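Local coordinates for 3',5'-cyclic-nucleotide phosphodiesterase 1 (Saccharomyces cerevisiae, PDB 4OJV), which is a zinc-containing member of the class-II phosphodiesterase family, within the metallo-hydrolase/oxidoreductase clan, at residues 195-200 with 206-211; 227-232 with 236-241; 280-283 with 289-292; 328-331 with 335-338. One frame throughout, in Å; residues are numbered along the deposited sequence.

In the fold
Interactions 1 and 2 build on one another in the same mixed sheet: strand 204-215 pairs with the short outermost strand 197-198 in the first and lies beside strand 222-232 of the second, so the two touch along that seam. Interaction 2 is almost wholly buried and rests on a ladder of main-chain bonds; interaction 1, at the sheet's edge, has just two and is partly exposed. Interactions 3 (partly buried) and 4 (buried) each join a loop to a following helix, touch each other and reach the second subunit. Across their segments both rest on van der Waals contact, but interaction 4, whose K328 comes nearest to zinc, adds a capped, salt-bridged helix start and a lysine-bound sulfate.

Interaction 1. Residues 195-200 with 206-211; sequences EVQKCT and VIPFKV
Q197 and V206 form an antiparallel hydrogen-bonded pair, and both polar bonds of the contact belong to their main chains. V206 N gives to Q197 O at 2.8 Å, nearly straight at 170°, and Q197 N returns a bond to V206 O at 2.9 Å. Close by, E195 O rests against the proline ring, 3.5 Å from P208 CD.

The apolar contacts lie around this pair. V196 and I207 extend alongside each other in one direction, V196 CG2 meeting I207 CD1 at 4.0 Å; Y263 of helix 256-267 packs on both. On the face shared by Q197 and V206, Q197 CB stands 4.1 Å from V206 CG1. This methyl lies between the backbone N and the carbonyl carbon of V206 (chi1 58°), which brings it over the peptide group of Q197, 3.7 Å from Q197 O. Further along, C199 SG reaches V206 CB at 4.1 Å, and Y125 of strand 121-125 covers both residues.

Charge plays its part beside the pairing: K198 sets out away from the partner segment, yet its amine forms a salt bridge with D205, at the start of the same strand 204-215. The hairpin thus adds the sheet's outermost strand through a short main-chain link, and its register probably rests mainly on the two backbone bonds, with the K198-D205 salt bridge as a further tie.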
loop_
_atom_site.group_PDB
_atom_site.type_symbol
_atom_site.label_atom_id
_atom_site.label_comp_id
_atom_site.label_asym_id
_atom_site.label_seq_id
_atom_site.Cartn_x
_atom_site.Cartn_y
_atom_site.Cartn_z
ATOM N N GLU A 195 -15.027 7.667 -26.496
ATOM C CA GLU A 195 -14.564 7.101 -27.761
ATOM C C GLU A 195 -14.254 5.620 -27.605
ATOM O O GLU A 195 -13.622 5.206 -26.625
ATOM C CB GLU A 195 -13.322 7.855 -28.238
ATOM C CG GLU A 195 -12.889 7.569 -29.668
ATOM C CD GLU A 195 -11.619 8.313 -30.036
ATOM O OE1 GLU A 195 -10.520 7.838 -29.680
ATOM O OE2 GLU A 195 -11.720 9.377 -30.680
ATOM N N VAL A 196 -14.719 4.831 -28.570
ATOM C CA VAL A 196 -14.454 3.403 -28.601
ATOM C C VAL A 196 -13.006 3.215 -29.012
ATOM O O VAL A 196 -12.611 3.538 -30.141
ATOM C CB VAL A 196 -15.397 2.647 -29.570
ATOM C CG1 VAL A 196 -15.046 1.167 -29.626
ATOM C CG2 VAL A 196 -16.850 2.828 -29.161
ATOM N N GLN A 197 -12.215 2.720 -28.073
ATOM C CA GLN A 197 -10.806 2.492 -28.297
ATOM C C GLN A 197 -10.520 0.988 -28.187
ATOM O O GLN A 197 -11.362 0.227 -27.703
ATOM C CB GLN A 197 -9.999 3.412 -27.362
ATOM C CG GLN A 197 -10.077 4.872 -27.843
ATOM C CD GLN A 197 -10.090 5.944 -26.747
ATOM O OE1 GLN A 197 -10.990 5.998 -25.887
ATOM N NE2 GLN A 197 -9.109 6.838 -26.807
ATOM N N LYS A 198 -9.386 0.532 -28.698
ATOM C CA LYS A 198 -9.134 -0.906 -28.735
ATOM C C LYS A 198 -8.159 -1.328 -27.654
ATOM O O LYS A 198 -7.181 -0.627 -27.376
ATOM C CB LYS A 198 -8.615 -1.342 -30.111
ATOM C CG LYS A 198 -9.457 -0.879 -31.297
ATOM C CD LYS A 198 -10.844 -1.508 -31.298
ATOM C CE LYS A 198 -11.738 -0.887 -32.360
ATOM N NZ LYS A 198 -13.147 -1.357 -32.253
ATOM N N CYS A 199 -8.441 -2.468 -27.029
ATOM C CA CYS A 199 -7.472 -3.100 -26.144
ATOM C C CYS A 199 -6.343 -3.680 -26.991
ATOM O O CYS A 199 -6.543 -4.011 -28.166
ATOM C CB CYS A 199 -8.117 -4.196 -25.299
ATOM S SG CYS A 199 -9.281 -3.608 -24.043
ATOM N N THR A 200 -5.163 -3.808 -26.393
ATOM C CA THR A 200 -3.941 -4.140 -27.128
ATOM C C THR A 200 -3.815 -5.624 -27.478
ATOM O O THR A 200 -3.295 -5.971 -28.539
ATOM C CB THR A 200 -2.681 -3.685 -26.357
ATOM O OG1 THR A 200 -2.528 -4.477 -25.174
ATOM C CG2 THR A 200 -2.778 -2.213 -25.972
ATOM N N VAL A 206 -12.544 -0.779 -25.389
ATOM C CA VAL A 206 -12.568 -0.049 -24.122
ATOM C C VAL A 206 -13.141 1.342 -24.380
ATOM O O VAL A 206 -12.709 2.037 -25.308
ATOM C CB VAL A 206 -11.181 -0.007 -23.423
ATOM C CG1 VAL A 206 -10.109 0.634 -24.297
ATOM C CG2 VAL A 206 -11.273 0.678 -22.064
ATOM N N ILE A 207 -14.122 1.731 -23.565
ATOM C CA ILE A 207 -14.818 3.001 -23.749
ATOM C C ILE A 207 -14.844 3.727 -22.399
ATOM O O ILE A 207 -15.549 3.296 -21.486
ATOM C CB ILE A 207 -16.267 2.823 -24.285
ATOM C CG1 ILE A 207 -16.374 1.631 -25.259
ATOM C CG2 ILE A 207 -16.739 4.123 -24.921
ATOM C CD1 ILE A 207 -17.798 1.251 -25.627
ATOM N N PRO A 208 -14.065 4.816 -22.268
ATOM C CA PRO A 208 -13.983 5.532 -20.991
ATOM C C PRO A 208 -14.913 6.746 -20.925
ATOM O O PRO A 208 -15.084 7.456 -21.925
ATOM C CB PRO A 208 -12.527 5.993 -20.966
ATOM C CG PRO A 208 -12.205 6.249 -22.405
ATOM C CD PRO A 208 -13.021 5.265 -23.211
ATOM N N PHE A 209 -15.494 6.971 -19.748
ATOM C CA PHE A 209 -16.398 8.091 -19.509
ATOM C C PHE A 209 -15.993 8.797 -18.233
ATOM O O PHE A 209 -15.728 8.150 -17.216
ATOM C CB PHE A 209 -17.830 7.583 -19.378
ATOM C CG PHE A 209 -18.397 7.072 -20.670
ATOM C CD1 PHE A 209 -18.129 5.773 -21.091
ATOM C CD2 PHE A 209 -19.191 7.890 -21.469
ATOM C CE1 PHE A 209 -18.634 5.301 -22.294
ATOM C CE2 PHE A 209 -19.701 7.419 -22.676
ATOM C CZ PHE A 209 -19.417 6.125 -23.084
ATOM N N LYS A 210 -15.973 10.122 -18.278
ATOM C CA LYS A 210 -15.636 10.909 -17.110
ATOM C C LYS A 210 -16.842 11.031 -16.175
ATOM O O LYS A 210 -17.983 11.179 -16.626
ATOM C CB LYS A 210 -15.149 12.281 -17.558
ATOM C CG LYS A 210 -14.470 13.097 -16.477
ATOM C CD LYS A 210 -13.935 14.403 -17.050
ATOM C CE LYS A 210 -15.053 15.404 -17.293
ATOM N NZ LYS A 210 -14.557 16.688 -17.867
ATOM N N VAL A 211 -16.585 10.969 -14.870
ATOM C CA VAL A 211 -17.616 11.140 -13.844
ATOM C C VAL A 211 -17.088 12.070 -12.741
ATOM O O VAL A 211 -15.892 12.395 -12.713
ATOM C CB VAL A 211 -18.114 9.789 -13.252
ATOM C CG1 VAL A 211 -18.720 8.896 -14.329
ATOM C CG2 VAL A 211 -17.006 9.059 -12.496
#

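Interaction 2. Residues 227-232 with 236-241; sequences FYIFRD and KDCIIV
The rings of Y228 and F230 lie on the same face of the sheet as I239 and V241, and each has a carbonyl oxygen of the partner strand at its edge: V241 O near the plane of Y228, I239 O near that of F230. V241 CG2 approaches the F230 ring obliquely, 4.3 Å from F230 CD1, while Y125 of strand 121-125 meets this ring edge-to-face. At the root of the F230 ring, F230 CB touches I239 CG1 at 4.0 Å.

The strands form an antiparallel beta hairpin. Y228 with V241 and F230 with I239 are its hydrogen-bonded pairs, the latter joined by F230 N to I239 O at 2.9 Å and I239 N to F230 O at 3.0 Å. Near the turn D232 N gives to D237 O at 2.8 Å, and a weak bond runs from K236 N to D232 O. Two residues beyond strand 238-242, D244 is a ligand of both zinc ions.

On the other face I229 packs on I240, its CG1 4.3 Å from I240 CG1, and helix 256-267 covers both through F260. C238 SG lies alongside the R231 chain, 3.6 Å from R231 CB. With CG anti to the backbone N (chi1 174°), R231 runs past this sulfur, and its guanidinium forms a salt bridge with D205.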
loop_
_atom_site.group_PDB
_atom_site.type_symbol
_atom_site.label_atom_id
_atom_site.label_comp_id
_atom_site.label_asym_id
_atom_site.label_seq_id
_atom_site.Cartn_x
_atom_site.Cartn_y
_atom_site.Cartn_z
ATOM N N PHE A 227 -15.412 5.908 -15.538
ATOM C CA PHE A 227 -16.044 4.604 -15.701
ATOM C C PHE A 227 -15.502 4.000 -16.995
ATOM O O PHE A 227 -15.403 4.694 -18.018
ATOM C CB PHE A 227 -17.551 4.765 -15.877
ATOM C CG PHE A 227 -18.337 5.018 -14.602
ATOM C CD1 PHE A 227 -17.742 5.309 -13.369
ATOM C CD2 PHE A 227 -19.730 4.990 -14.666
ATOM C CE1 PHE A 227 -18.526 5.535 -12.242
ATOM C CE2 PHE A 227 -20.510 5.221 -13.548
ATOM C CZ PHE A 227 -19.912 5.494 -12.333
ATOM N N TYR A 228 -15.148 2.721 -16.953
ATOM C CA TYR A 228 -14.698 2.011 -18.143
ATOM C C TYR A 228 -15.680 0.938 -18.557
ATOM O O TYR A 228 -16.045 0.079 -17.751
ATOM C CB TYR A 228 -13.354 1.339 -17.869
ATOM C CG TYR A 228 -12.175 2.276 -17.790
ATOM C CD1 TYR A 228 -11.597 2.796 -18.944
ATOM C CD2 TYR A 228 -11.611 2.623 -16.557
ATOM C CE1 TYR A 228 -10.503 3.641 -18.881
ATOM C CE2 TYR A 228 -10.519 3.471 -16.484
ATOM C CZ TYR A 228 -9.967 3.976 -17.650
ATOM O OH TYR A 228 -8.880 4.825 -17.627
ATOM N N ILE A 229 -16.087 0.976 -19.825
ATOM C CA ILE A 229 -16.804 -0.145 -20.435
ATOM C C ILE A 229 -15.801 -1.012 -21.187
ATOM O O ILE A 229 -15.031 -0.499 -22.004
ATOM C CB ILE A 229 -17.901 0.311 -21.426
ATOM C CG1 ILE A 229 -18.841 1.323 -20.759
ATOM C CG2 ILE A 229 -18.656 -0.901 -21.983
ATOM C CD1 ILE A 229 -19.880 1.921 -21.688
ATOM N N PHE A 230 -15.811 -2.312 -20.906
ATOM C CA PHE A 230 -15.062 -3.285 -21.703
ATOM C C PHE A 230 -16.057 -4.144 -22.457
ATOM O O PHE A 230 -16.933 -4.744 -21.848
ATOM C CB PHE A 230 -14.136 -4.145 -20.835
ATOM C CG PHE A 230 -13.043 -3.359 -20.169
ATOM C CD1 PHE A 230 -13.247 -2.770 -18.921
ATOM C CD2 PHE A 230 -11.825 -3.156 -20.813
ATOM C CE1 PHE A 230 -12.242 -2.026 -18.324
ATOM C CE2 PHE A 230 -10.818 -2.410 -20.218
ATOM C CZ PHE A 230 -11.036 -1.841 -18.975
ATOM N N ARG A 231 -15.909 -4.187 -23.779
ATOM C CA ARG A 231 -16.820 -4.951 -24.629
ATOM C C ARG A 231 -16.068 -6.017 -25.406
ATOM O O ARG A 231 -15.126 -5.711 -26.139
ATOM C CB ARG A 231 -17.564 -4.026 -25.587
ATOM C CG ARG A 231 -18.432 -4.770 -26.604
ATOM C CD ARG A 231 -19.374 -3.835 -27.344
ATOM N NE ARG A 231 -18.626 -2.817 -28.068
ATOM C CZ ARG A 231 -19.045 -1.578 -28.284
ATOM N NH1 ARG A 231 -20.238 -1.185 -27.844
ATOM N NH2 ARG A 231 -18.266 -0.730 -28.949
ATOM N N ASP A 232 -16.479 -7.269 -25.236
ATOM C CA ASP A 232 -15.952 -8.346 -26.059
ATOM C C ASP A 232 -16.600 -8.245 -27.436
ATOM O O ASP A 232 -17.818 -8.352 -27.551
ATOM C CB ASP A 232 -16.276 -9.697 -25.442
ATOM C CG ASP A 232 -15.836 -10.841 -26.313
ATOM O OD1 ASP A 232 -14.654 -10.866 -26.683
ATOM O OD2 ASP A 232 -16.678 -11.694 -26.640
ATOM N N LYS A 236 -20.335 -9.542 -27.944
ATOM C CA LYS A 236 -20.993 -8.265 -27.631
ATOM C C LYS A 236 -21.269 -8.099 -26.130
ATOM O O LYS A 236 -21.872 -7.115 -25.713
ATOM C CB LYS A 236 -22.269 -8.030 -28.472
ATOM C CG LYS A 236 -22.064 -8.129 -29.981
ATOM C CD LYS A 236 -21.046 -7.128 -30.496
ATOM C CE LYS A 236 -20.782 -7.330 -31.981
ATOM N NZ LYS A 236 -19.490 -6.709 -32.378
ATOM N N ASP A 237 -20.826 -9.059 -25.327
ATOM C CA ASP A 237 -20.953 -8.931 -23.872
ATOM C C ASP A 237 -20.021 -7.859 -23.320
ATOM O O ASP A 237 -18.902 -7.674 -23.807
ATOM C CB ASP A 237 -20.680 -10.256 -23.168
ATOM C CG ASP A 237 -21.841 -11.233 -23.258
ATOM O OD1 ASP A 237 -22.892 -10.913 -23.862
ATOM O OD2 ASP A 237 -21.683 -12.338 -22.704
ATOM N N CYS A 238 -20.506 -7.150 -22.304
ATOM C CA CYS A 238 -19.781 -6.047 -21.693
ATOM C C CYS A 238 -19.748 -6.151 -20.182
ATOM O O CYS A 238 -20.654 -6.713 -19.554
ATOM C CB CYS A 238 -20.451 -4.717 -22.018
ATOM S SG CYS A 238 -20.604 -4.365 -23.772
ATOM N N ILE A 239 -18.705 -5.568 -19.601
ATOM C CA ILE A 239 -18.687 -5.267 -18.177
ATOM C C ILE A 239 -18.354 -3.789 -18.005
ATOM O O ILE A 239 -17.682 -3.192 -18.844
ATOM C CB ILE A 239 -17.692 -6.153 -17.390
ATOM C CG1 ILE A 239 -16.289 -6.090 -18.019
ATOM C CG2 ILE A 239 -18.225 -7.578 -17.254
ATOM C CD1 ILE A 239 -15.201 -6.749 -17.202
ATOM N N ILE A 240 -18.843 -3.212 -16.914
ATOM C CA ILE A 240 -18.562 -1.826 -16.560
ATOM C C ILE A 240 -17.753 -1.857 -15.270
ATOM O O ILE A 240 -18.166 -2.481 -14.298
ATOM C CB ILE A 240 -19.860 -1.021 -16.348
ATOM C CG1 ILE A 240 -20.667 -0.956 -17.648
ATOM C CG2 ILE A 240 -19.559 0.379 -15.817
ATOM C CD1 ILE A 240 -22.078 -0.421 -17.484
ATOM N N VAL A 241 -16.592 -1.211 -15.279
ATOM C CA VAL A 241 -15.721 -1.199 -14.108
ATOM C C VAL A 241 -15.485 0.262 -13.748
ATOM O O VAL A 241 -14.934 1.022 -14.548
ATOM C CB VAL A 241 -14.393 -1.957 -14.355
ATOM C CG1 VAL A 241 -13.615 -2.072 -13.057
ATOM C CG2 VAL A 241 -14.649 -3.348 -14.926
#

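Interaction 3. Residues 280-283 with 289-292; sequences CSCP and EQLY
C282 carries the contact of loop 280-283 with the end of the short helix 288-291, packing on Q290 and L291. The loop leaves strand 273-279 at C280, whose side chain is taken up by other helices, touching I340 of helix 336-350 and P297 and L300 of helix 297-311. S281 follows, and its hydroxyl is hydrogen-bonded to both E279 and the zinc ligand H326, a second-shell position at the metal site.

At C282 the chain meets the helix. SG is anti to the carbonyl carbon (chi1 -58°), which carries the sulfur forward over the last turn until it lies 3.4 Å from Q290 O and 3.8 Å from L291 CA. Its flank rests on the side chains as well: C282 SG is 4.2 Å from Q290 CB, and C282 CB is 4.0 Å from L291 CD1. L291 sets out with CG anti to its backbone N (chi1 -177°), and CD1 then swings back to cover both the CB and the sulfur of C282. P283 turns to helix 336-350, touching T339, I340 and E343.

The amide of Q290 is engaged apart from the loop, its NE2 bonded to S329 O, and the residue also packs on E146 of the second subunit. Between loop and helix, then, cohesion probably comes mainly from van der Waals contact, with one polarisable sulfur touching a peptide carbonyl, an alpha carbon and a leucine methyl.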
loop_
_atom_site.group_PDB
_atom_site.type_symbol
_atom_site.label_atom_id
_atom_site.label_comp_id
_atom_site.label_asym_id
_atom_site.label_seq_id
_atom_site.Cartn_x
_atom_site.Cartn_y
_atom_site.Cartn_z
ATOM N N CYS A 280 -19.878 1.393 -3.287
ATOM C CA CYS A 280 -20.763 1.971 -2.292
ATOM C C CYS A 280 -19.910 2.122 -1.044
ATOM O O CYS A 280 -19.848 1.226 -0.202
ATOM C CB CYS A 280 -22.002 1.108 -2.056
ATOM S SG CYS A 280 -23.279 1.992 -1.140
ATOM N N SER A 281 -19.213 3.250 -0.940
ATOM C CA SER A 281 -18.204 3.397 0.097
ATOM C C SER A 281 -18.778 3.357 1.501
ATOM O O SER A 281 -18.115 2.884 2.427
ATOM C CB SER A 281 -17.436 4.705 -0.077
ATOM O OG SER A 281 -16.607 4.695 -1.220
ATOM N N CYS A 282 -19.991 3.888 1.657
ATOM C CA CYS A 282 -20.560 4.130 2.976
ATOM C C CYS A 282 -21.961 3.554 3.100
ATOM O O CYS A 282 -22.701 3.498 2.104
ATOM C CB CYS A 282 -20.671 5.626 3.227
ATOM S SG CYS A 282 -19.121 6.521 3.109
ATOM N N PRO A 283 -22.351 3.147 4.327
ATOM C CA PRO A 283 -23.739 2.772 4.596
ATOM C C PRO A 283 -24.624 4.012 4.688
ATOM O O PRO A 283 -24.132 5.145 4.621
ATOM C CB PRO A 283 -23.652 2.090 5.961
ATOM C CG PRO A 283 -22.502 2.762 6.632
ATOM C CD PRO A 283 -21.508 3.039 5.534
ATOM N N GLU A 289 -18.289 13.496 6.389
ATOM C CA GLU A 289 -16.841 13.516 6.150
ATOM C C GLU A 289 -16.336 12.293 5.385
ATOM O O GLU A 289 -15.396 12.393 4.598
ATOM C CB GLU A 289 -16.071 13.649 7.472
ATOM C CG GLU A 289 -16.152 15.022 8.135
ATOM C CD GLU A 289 -17.505 15.309 8.767
ATOM O OE1 GLU A 289 -18.224 14.351 9.123
ATOM O OE2 GLU A 289 -17.852 16.500 8.911
ATOM N N GLN A 290 -16.964 11.144 5.623
ATOM C CA GLN A 290 -16.570 9.900 4.967
ATOM C C GLN A 290 -17.271 9.707 3.619
ATOM O O GLN A 290 -16.774 8.988 2.747
ATOM C CB GLN A 290 -16.849 8.706 5.885
ATOM C CG GLN A 290 -15.901 7.531 5.676
ATOM C CD GLN A 290 -16.128 6.392 6.656
ATOM O OE1 GLN A 290 -17.178 6.300 7.297
ATOM N NE2 GLN A 290 -15.139 5.507 6.769
ATOM N N LEU A 291 -18.413 10.367 3.446
ATOM C CA LEU A 291 -19.230 10.206 2.242
ATOM C C LEU A 291 -18.860 11.140 1.083
ATOM O O LEU A 291 -19.144 10.820 -0.073
ATOM C CB LEU A 291 -20.720 10.326 2.590
ATOM C CG LEU A 291 -21.776 10.116 1.497
ATOM C CD1 LEU A 291 -21.668 8.730 0.876
ATOM C CD2 LEU A 291 -23.168 10.349 2.064
ATOM N N TYR A 292 -18.240 12.283 1.379
ATOM C CA TYR A 292 -17.856 13.244 0.336
ATOM C C TYR A 292 -17.129 12.571 -0.828
ATOM O O TYR A 292 -16.127 11.871 -0.629
ATOM C CB TYR A 292 -16.983 14.377 0.894
ATOM C CG TYR A 292 -17.675 15.315 1.866
ATOM C CD1 TYR A 292 -17.081 15.635 3.087
ATOM C CD2 TYR A 292 -18.913 15.888 1.564
ATOM C CE1 TYR A 292 -17.702 16.493 3.982
ATOM C CE2 TYR A 292 -19.542 16.749 2.454
ATOM C CZ TYR A 292 -18.933 17.046 3.660
ATOM O OH TYR A 292 -19.550 17.900 4.546
#

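Interaction 4. Residues 328-331 with 335-338. With SO4 (sulfate ion), chain B.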
loop_
_atom_site.group_PDB
_atom_site.type_symbol
_atom_site.label_atom_id
_atom_site.label_comp_id
_atom_site.label_asym_id
_atom_site.label_seq_id
_atom_site.Cartn_x
_atom_site.Cartn_y
_atom_site.Cartn_z
ATOM N N LYS A 328 -15.595 1.273 2.637
ATOM C CA LYS A 328 -14.650 1.781 3.624
ATOM C C LYS A 328 -14.799 1.078 4.964
ATOM O O LYS A 328 -15.897 0.637 5.336
ATOM C CB LYS A 328 -14.861 3.283 3.799
ATOM C CG LYS A 328 -14.390 4.080 2.591
ATOM C CD LYS A 328 -14.577 5.582 2.765
ATOM C CE LYS A 328 -14.042 6.387 1.584
ATOM N NZ LYS A 328 -12.565 6.306 1.375
ATOM N N SER A 329 -13.701 0.978 5.709
ATOM C CA SER A 329 -13.810 0.592 7.121
ATOM C C SER A 329 -14.496 1.706 7.895
ATOM O O SER A 329 -14.506 2.877 7.487
ATOM C CB SER A 329 -12.446 0.347 7.765
ATOM O OG SER A 329 -11.744 -0.686 7.132
ATOM N N THR A 330 -15.063 1.340 9.027
ATOM C CA THR A 330 -15.686 2.289 9.918
ATOM C C THR A 330 -15.606 1.650 11.297
ATOM O O THR A 330 -15.583 0.423 11.400
ATOM C CB THR A 330 -17.142 2.598 9.486
ATOM O OG1 THR A 330 -17.720 3.539 10.391
ATOM C CG2 THR A 330 -18.000 1.343 9.441
ATOM N N PRO A 331 -15.505 2.463 12.360
ATOM C CA PRO A 331 -15.446 1.872 13.702
ATOM C C PRO A 331 -16.840 1.496 14.229
ATOM O O PRO A 331 -17.281 1.995 15.268
ATOM C CB PRO A 331 -14.790 2.977 14.542
ATOM C CG PRO A 331 -15.146 4.236 13.835
ATOM C CD PRO A 331 -15.221 3.913 12.374
ATOM N N ASP A 335 -19.795 -5.303 10.222
ATOM C CA ASP A 335 -19.071 -5.137 8.966
ATOM C C ASP A 335 -19.916 -4.296 8.005
ATOM O O ASP A 335 -21.040 -4.676 7.665
ATOM C CB ASP A 335 -18.793 -6.532 8.398
ATOM C CG ASP A 335 -17.810 -6.544 7.229
ATOM O OD1 ASP A 335 -17.863 -5.657 6.348
ATOM O OD2 ASP A 335 -17.000 -7.498 7.196
ATOM N N PRO A 336 -19.388 -3.135 7.562
ATOM C CA PRO A 336 -20.212 -2.269 6.721
ATOM C C PRO A 336 -20.546 -2.893 5.374
ATOM O O PRO A 336 -21.520 -2.495 4.758
ATOM C CB PRO A 336 -19.344 -1.019 6.535
ATOM C CG PRO A 336 -17.953 -1.489 6.767
ATOM C CD PRO A 336 -18.072 -2.534 7.842
ATOM N N ARG A 337 -19.764 -3.872 4.923
ATOM C CA ARG A 337 -20.114 -4.557 3.683
ATOM C C ARG A 337 -21.447 -5.293 3.835
ATOM O O ARG A 337 -22.246 -5.330 2.899
ATOM C CB ARG A 337 -19.018 -5.535 3.286
ATOM C CG ARG A 337 -17.713 -4.832 2.935
ATOM C CD ARG A 337 -16.562 -5.797 2.739
ATOM N NE ARG A 337 -16.290 -6.576 3.945
ATOM C CZ ARG A 337 -15.441 -7.593 3.995
ATOM N NH1 ARG A 337 -14.763 -7.943 2.903
ATOM N NH2 ARG A 337 -15.275 -8.262 5.130
ATOM N N LEU A 338 -21.680 -5.868 5.015
ATOM C CA LEU A 338 -22.937 -6.566 5.284
ATOM C C LEU A 338 -24.081 -5.568 5.420
ATOM O O LEU A 338 -25.160 -5.778 4.863
ATOM C CB LEU A 338 -22.807 -7.457 6.522
ATOM C CG LEU A 338 -21.774 -8.589 6.422
ATOM C CD1 LEU A 338 -21.633 -9.341 7.739
ATOM C CD2 LEU A 338 -22.108 -9.539 5.280
HETATM S S SO4 B . -11.170 8.048 -1.536
HETATM O O1 SO4 B . -9.732 8.216 -1.186
HETATM O O2 SO4 B . -12.002 8.416 -0.351
HETATM O O3 SO4 B . -11.525 8.897 -2.719
HETATM O O4 SO4 B . -11.367 6.608 -1.837
#
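The contact lies beside the zinc site, the side chain of K328 coming within about 6 Å of a zinc ion: K328 and T330, in the loop just after the zinc ligand H326, rest on P336 in the first turn of helix 336-350. K328 O abuts the outer corner of the proline ring, 3.3 Å from P336 CG. T330 adds its methyl: CG2 lies 3.9 Å from P336 CG, the two side chains passing one another head to tail. With OG1 anti to the backbone N (chi1 -180°), it is CG2 that is left to meet the ring.

D335, at the N-cap, holds the helix start. Its OD1 accepts R337 N at 3.0 Å, met on the anti side and 20° out of the carboxylate plane. The guanidinium of R337 grips the same carboxylate side-on in a salt bridge, NE to OD1 at 3.0 Å and NH2 to OD2 at 2.8 Å, both through syn lone pairs and nearly in the guanidinium plane. OD1 thus takes two donors, while S67 also bonds to OD2, and together these fix the carboxylate's rotation.

The side chain of K328 leaves on the side turned from P336 and ends at the sulfate. Its chain stays extended until a bend at the end (chi4 -65°), and NZ then donates to sulfate O2 at 2.8 Å and weakly to O4 at 3.4 Å. H294 also binds this sulfate, probably taken from the crystallisation liquor, and G13 O accepts from the same amine. An aspartate N-cap followed by proline in the first turn is a familiar way to begin an alpha helix.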